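PDB 4ZOH: putative oxidoreductase molybdopterin-binding subunit from Sulfolobus tokodaii, which probably serves as the molybdenum-bearing subunit of a xanthine oxidase-family hydroxylase, binding a pterin cytosine dinucleotide that carries the molybdenum centre where substrate would be oxidised. Local coordinates for residues L32-V37 with Y226-L231; V83-R88 with Y92-S97. One frame throughout, in Å; residues are numbered along the deposited sequence.

Contact 1: residues L32-V37 with Y226-L231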
# COMPACT_ATOMS: atom_id res chain seq x y z
N LEU A 32 -10.83 -4.16 5.83
CA LEU A 32 -11.60 -4.98 6.74
C LEU A 32 -11.04 -6.43 6.75
O LEU A 32 -10.36 -6.85 5.80
CB LEU A 32 -13.08 -5.01 6.30
CG LEU A 32 -13.86 -3.68 6.35
CD1 LEU A 32 -15.25 -3.82 5.71
CD2 LEU A 32 -14.01 -3.30 7.79
N PHE A 33 -11.32 -7.17 7.82
CA PHE A 33 -10.83 -8.54 7.93
C PHE A 33 -11.97 -9.52 7.74
O PHE A 33 -13.06 -9.32 8.27
CB PHE A 33 -10.10 -8.79 9.25
CG PHE A 33 -9.30 -10.04 9.22
CD1 PHE A 33 -9.87 -11.27 9.64
CD2 PHE A 33 -7.97 -10.03 8.65
CE1 PHE A 33 -9.12 -12.45 9.55
CE2 PHE A 33 -7.24 -11.21 8.55
CZ PHE A 33 -7.80 -12.42 9.03
N VAL A 34 -11.69 -10.58 6.97
CA VAL A 34 -12.67 -11.60 6.55
C VAL A 34 -12.26 -12.97 7.11
O VAL A 34 -11.11 -13.39 6.95
CB VAL A 34 -12.75 -11.62 4.99
CG1 VAL A 34 -13.70 -12.67 4.42
CG2 VAL A 34 -13.17 -10.23 4.46
N ALA A 35 -13.19 -13.66 7.76
CA ALA A 35 -12.94 -15.05 8.17
C ALA A 35 -14.10 -15.91 7.66
O ALA A 35 -15.23 -15.40 7.50
CB ALA A 35 -12.77 -15.12 9.69
N PHE A 36 -13.82 -17.20 7.41
CA PHE A 36 -14.84 -18.13 7.00
C PHE A 36 -15.28 -19.06 8.12
O PHE A 36 -14.44 -19.57 8.86
CB PHE A 36 -14.40 -18.91 5.76
CG PHE A 36 -14.19 -18.04 4.57
CD1 PHE A 36 -15.13 -18.04 3.50
CD2 PHE A 36 -13.05 -17.18 4.50
CE1 PHE A 36 -14.96 -17.23 2.39
CE2 PHE A 36 -12.89 -16.37 3.36
CZ PHE A 36 -13.83 -16.38 2.32
N VAL A 37 -16.60 -19.24 8.26
CA VAL A 37 -17.20 -20.31 9.09
C VAL A 37 -17.10 -21.56 8.24
O VAL A 37 -17.37 -21.51 7.02
CB VAL A 37 -18.70 -20.03 9.45
CG1 VAL A 37 -19.28 -21.12 10.38
CG2 VAL A 37 -18.85 -18.64 10.11
N TYR A 226 -12.24 -16.89 -4.51
CA TYR A 226 -13.51 -16.52 -5.26
C TYR A 226 -14.48 -15.71 -4.41
O TYR A 226 -14.98 -14.67 -4.85
CB TYR A 226 -14.21 -17.78 -5.77
CG TYR A 226 -13.48 -18.49 -6.89
CD1 TYR A 226 -13.14 -17.82 -8.06
CD2 TYR A 226 -13.13 -19.84 -6.76
CE1 TYR A 226 -12.56 -18.45 -9.12
CE2 TYR A 226 -12.56 -20.50 -7.82
CZ TYR A 226 -12.30 -19.80 -9.00
OH TYR A 226 -11.70 -20.43 -10.04
N ALA A 227 -14.70 -16.14 -3.19
CA ALA A 227 -15.63 -15.45 -2.30
C ALA A 227 -15.15 -14.06 -1.92
O ALA A 227 -15.93 -13.08 -1.93
CB ALA A 227 -15.94 -16.27 -1.06
N LEU A 228 -13.85 -13.93 -1.62
CA LEU A 228 -13.31 -12.64 -1.20
C LEU A 228 -13.47 -11.64 -2.34
O LEU A 228 -13.84 -10.48 -2.16
CB LEU A 228 -11.80 -12.77 -0.83
CG LEU A 228 -11.27 -11.52 -0.15
CD1 LEU A 228 -11.87 -11.39 1.26
CD2 LEU A 228 -9.71 -11.61 -0.10
N ALA A 229 -13.21 -12.14 -3.54
CA ALA A 229 -13.24 -11.32 -4.69
C ALA A 229 -14.68 -10.79 -4.99
O ALA A 229 -14.89 -9.61 -5.30
CB ALA A 229 -12.69 -12.08 -5.82
N LYS A 230 -15.64 -11.69 -4.87
CA LYS A 230 -17.02 -11.40 -5.09
C LYS A 230 -17.53 -10.44 -3.98
O LYS A 230 -18.18 -9.48 -4.27
CB LYS A 230 -17.80 -12.73 -5.04
CG LYS A 230 -19.32 -12.52 -4.95
CD LYS A 230 -19.78 -12.15 -6.36
CE LYS A 230 -21.11 -12.83 -6.71
NZ LYS A 230 -21.88 -11.74 -7.33
N LEU A 231 -17.25 -10.73 -2.73
CA LEU A 231 -17.48 -9.76 -1.69
C LEU A 231 -16.89 -8.35 -1.89
O LEU A 231 -17.56 -7.35 -1.52
CB LEU A 231 -17.08 -10.29 -0.33
CG LEU A 231 -17.92 -11.46 0.17
CD1 LEU A 231 -17.23 -12.05 1.38
CD2 LEU A 231 -19.34 -11.02 0.52
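Val34 of the strand meets one methyl of Leu228 of the helix, CD1. Leu228 CD1 lies 3.6 Å from Val34 CG2. The rest of the valine fork is almost as near: Leu228 CD1 is 3.8 Å from Val34 CB and 3.9 Å from Val34 CG1. One leucine methyl thus sits against the whole branched end of the valine. The two side chains run at a slant to each other. Leu228 CG is anti to its own backbone N (chi1 -170°), which carries the branch from the flank of the helix toward the strand.

The second pair is Phe36 and Ala227. Phe36 leaves the strand at an angle to the helix, but the far end of its ring reaches it. Ala227 CB lies at the ring edge, close to the ring plane. Ala227 CB is 3.7 Å from Phe36 CE1 and 4.0 Å from Phe36 CZ. The ring therefore presents its rim to the alanine methyl. Trp241 meets the same ring edge-to-face.

Val34 and Phe36 are two residues apart, so both come from one side of the strand. Their partners are consecutive residues on the helix. No hydrogen bond joins the segments, and all four touching residues are buried. Ile82 of the neighbouring strand 79-85 touches both Val34 and Phe36, and also Leu231.

This is apolar helix-on-sheet packing: helix 223-235 lies against one face of the mixed sheet to which strand 32-38 belongs.

Contact 2: residues V83-R88 with Y92-S97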
# COMPACT_ATOMS: atom_id res chain seq x y z
N VAL A 83 -17.70 -14.10 7.60
CA VAL A 83 -17.92 -12.99 8.45
C VAL A 83 -16.94 -11.88 8.07
O VAL A 83 -15.79 -12.17 7.59
CB VAL A 83 -17.85 -13.31 9.93
CG1 VAL A 83 -18.77 -14.53 10.28
CG2 VAL A 83 -16.43 -13.52 10.45
N ILE A 84 -17.38 -10.62 8.31
CA ILE A 84 -16.55 -9.40 8.08
C ILE A 84 -16.49 -8.53 9.34
O ILE A 84 -17.51 -8.27 10.00
CB ILE A 84 -17.02 -8.61 6.86
CG1 ILE A 84 -17.33 -9.60 5.72
CG2 ILE A 84 -16.00 -7.49 6.50
CD1 ILE A 84 -17.14 -9.15 4.30
N ALA A 85 -15.28 -8.14 9.75
CA ALA A 85 -15.19 -7.28 10.92
C ALA A 85 -14.02 -6.27 10.78
O ALA A 85 -13.27 -6.30 9.79
CB ALA A 85 -15.05 -8.10 12.21
N LYS A 86 -13.89 -5.41 11.77
CA LYS A 86 -12.92 -4.34 11.78
C LYS A 86 -11.52 -4.86 11.79
O LYS A 86 -10.66 -4.18 11.26
CB LYS A 86 -13.17 -3.49 13.03
CG LYS A 86 -12.10 -2.51 13.49
CD LYS A 86 -12.15 -2.28 15.00
CE LYS A 86 -11.81 -0.84 15.37
NZ LYS A 86 -12.62 -0.30 16.51
N ASP A 87 -11.29 -5.99 12.47
CA ASP A 87 -9.96 -6.65 12.49
C ASP A 87 -10.05 -8.15 12.78
O ASP A 87 -11.15 -8.66 13.10
CB ASP A 87 -8.99 -5.94 13.44
CG ASP A 87 -9.17 -6.33 14.83
OD1 ASP A 87 -10.17 -6.94 15.24
OD2 ASP A 87 -8.29 -6.02 15.57
N ARG A 88 -8.93 -8.86 12.69
CA ARG A 88 -8.93 -10.31 12.81
C ARG A 88 -9.48 -10.84 14.14
O ARG A 88 -10.14 -11.88 14.14
CB ARG A 88 -7.55 -10.91 12.54
CG ARG A 88 -6.39 -10.26 13.29
CD ARG A 88 -5.08 -10.61 12.51
NE ARG A 88 -4.99 -9.84 11.26
CZ ARG A 88 -4.19 -10.19 10.25
NH1 ARG A 88 -3.41 -11.30 10.35
NH2 ARG A 88 -4.16 -9.45 9.16
N TYR A 92 -12.92 -13.13 14.56
CA TYR A 92 -13.04 -14.46 15.13
C TYR A 92 -14.04 -14.48 16.29
O TYR A 92 -14.68 -15.49 16.48
CB TYR A 92 -11.68 -15.13 15.39
CG TYR A 92 -11.10 -15.70 14.07
CD1 TYR A 92 -10.38 -14.84 13.18
CD2 TYR A 92 -11.26 -17.05 13.68
CE1 TYR A 92 -9.83 -15.29 11.97
CE2 TYR A 92 -10.72 -17.53 12.44
CZ TYR A 92 -9.99 -16.63 11.59
OH TYR A 92 -9.41 -16.97 10.37
N ASP A 93 -14.20 -13.37 17.00
CA ASP A 93 -15.33 -13.21 17.93
C ASP A 93 -16.63 -13.40 17.16
O ASP A 93 -17.44 -14.22 17.55
CB ASP A 93 -15.36 -11.82 18.59
CG ASP A 93 -14.20 -11.58 19.42
OD1 ASP A 93 -13.60 -12.58 19.86
OD2 ASP A 93 -13.87 -10.38 19.65
N LEU A 94 -16.79 -12.68 16.03
CA LEU A 94 -18.01 -12.77 15.25
C LEU A 94 -18.31 -14.16 14.71
O LEU A 94 -19.47 -14.51 14.56
CB LEU A 94 -17.97 -11.74 14.12
CG LEU A 94 -19.22 -11.51 13.28
CD1 LEU A 94 -20.43 -11.10 14.11
CD2 LEU A 94 -18.87 -10.41 12.30
N ILE A 95 -17.26 -14.95 14.42
CA ILE A 95 -17.45 -16.35 13.98
C ILE A 95 -18.37 -17.10 15.00
O ILE A 95 -19.27 -17.82 14.61
CB ILE A 95 -16.09 -17.12 13.83
CG1 ILE A 95 -15.29 -16.69 12.59
CG2 ILE A 95 -16.34 -18.65 13.78
CD1 ILE A 95 -15.79 -17.26 11.28
N GLU A 96 -18.14 -16.90 16.28
CA GLU A 96 -18.86 -17.58 17.35
C GLU A 96 -20.35 -17.22 17.44
O GLU A 96 -21.10 -17.92 18.11
CB GLU A 96 -18.25 -17.21 18.68
CG GLU A 96 -16.83 -17.70 18.85
CD GLU A 96 -16.19 -17.20 20.12
OE1 GLU A 96 -16.64 -16.17 20.67
OE2 GLU A 96 -15.24 -17.84 20.58
N SER A 97 -20.76 -16.14 16.77
CA SER A 97 -22.17 -15.74 16.72
C SER A 97 -22.89 -16.32 15.56
O SER A 97 -24.11 -16.18 15.52
CB SER A 97 -22.32 -14.22 16.62
OG SER A 97 -21.78 -13.67 17.79
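Leu94 and Ile95 pack on Val83 in a beta-turn-alpha unit, where strand 79-85 turns directly into helix 88-95. The unit lies in the a/b hammerhead region. Asp87 is the N-cap, and its OD1 accepts a hydrogen bond from Glu90 N.

Leu94 provides the main bump. Its CD2 enters a shallow hollow formed by Val83, the Ile84 carbonyl and Ala85. Leu94 CD2 lies 3.9 Å from Val83 CB and 3.4 Å from Ile84 O. Ala85 CB borders the hollow more loosely, at 4.5 Å from Leu94 CD2.

Ile95 fills the other side of Val83. Ile95 CD1 lies 3.9 Å from Val83 CG2, and the two side chains cross at about a right angle. Val83 CG2 stands between its own backbone N and carbonyl carbon, and there it meets the end of the isoleucine.

At the start of the helix, one turn joins Arg88 to Tyr92. The polar ends of both side chains have partners elsewhere: Arg88 pairs with Asp24 and Tyr92 OH with Glu247.

Arg88 O accepts a bond from Tyr92 N (3.1 Å, N-H...O angle 144°), and the same oxygen lies at the tyrosine ring edge, 3.1 Å from Tyr92 CD1.

The centres of the two contacts are 11 Å apart, and they meet in one sheet. Strands 32-38 and 79-85 are antiparallel neighbours there. Ala35 O and Val83 N lie 2.8 Å apart, a probable hydrogen bond. Helix 223-235 lies over one face of this strand pair and helix 88-95 over the other: Phe33, Ala35 and Val37 touch the latter, while Val34 and the ring of Phe36 meet helix 223-235. Along the chain, contact 2 falls inside the loop closed by contact 1. Contact 2 is local to the hammerhead domain, whereas contact 1 joins it to the first molybdopterin-binding domain. Together they build a layered helix-sheet-helix region.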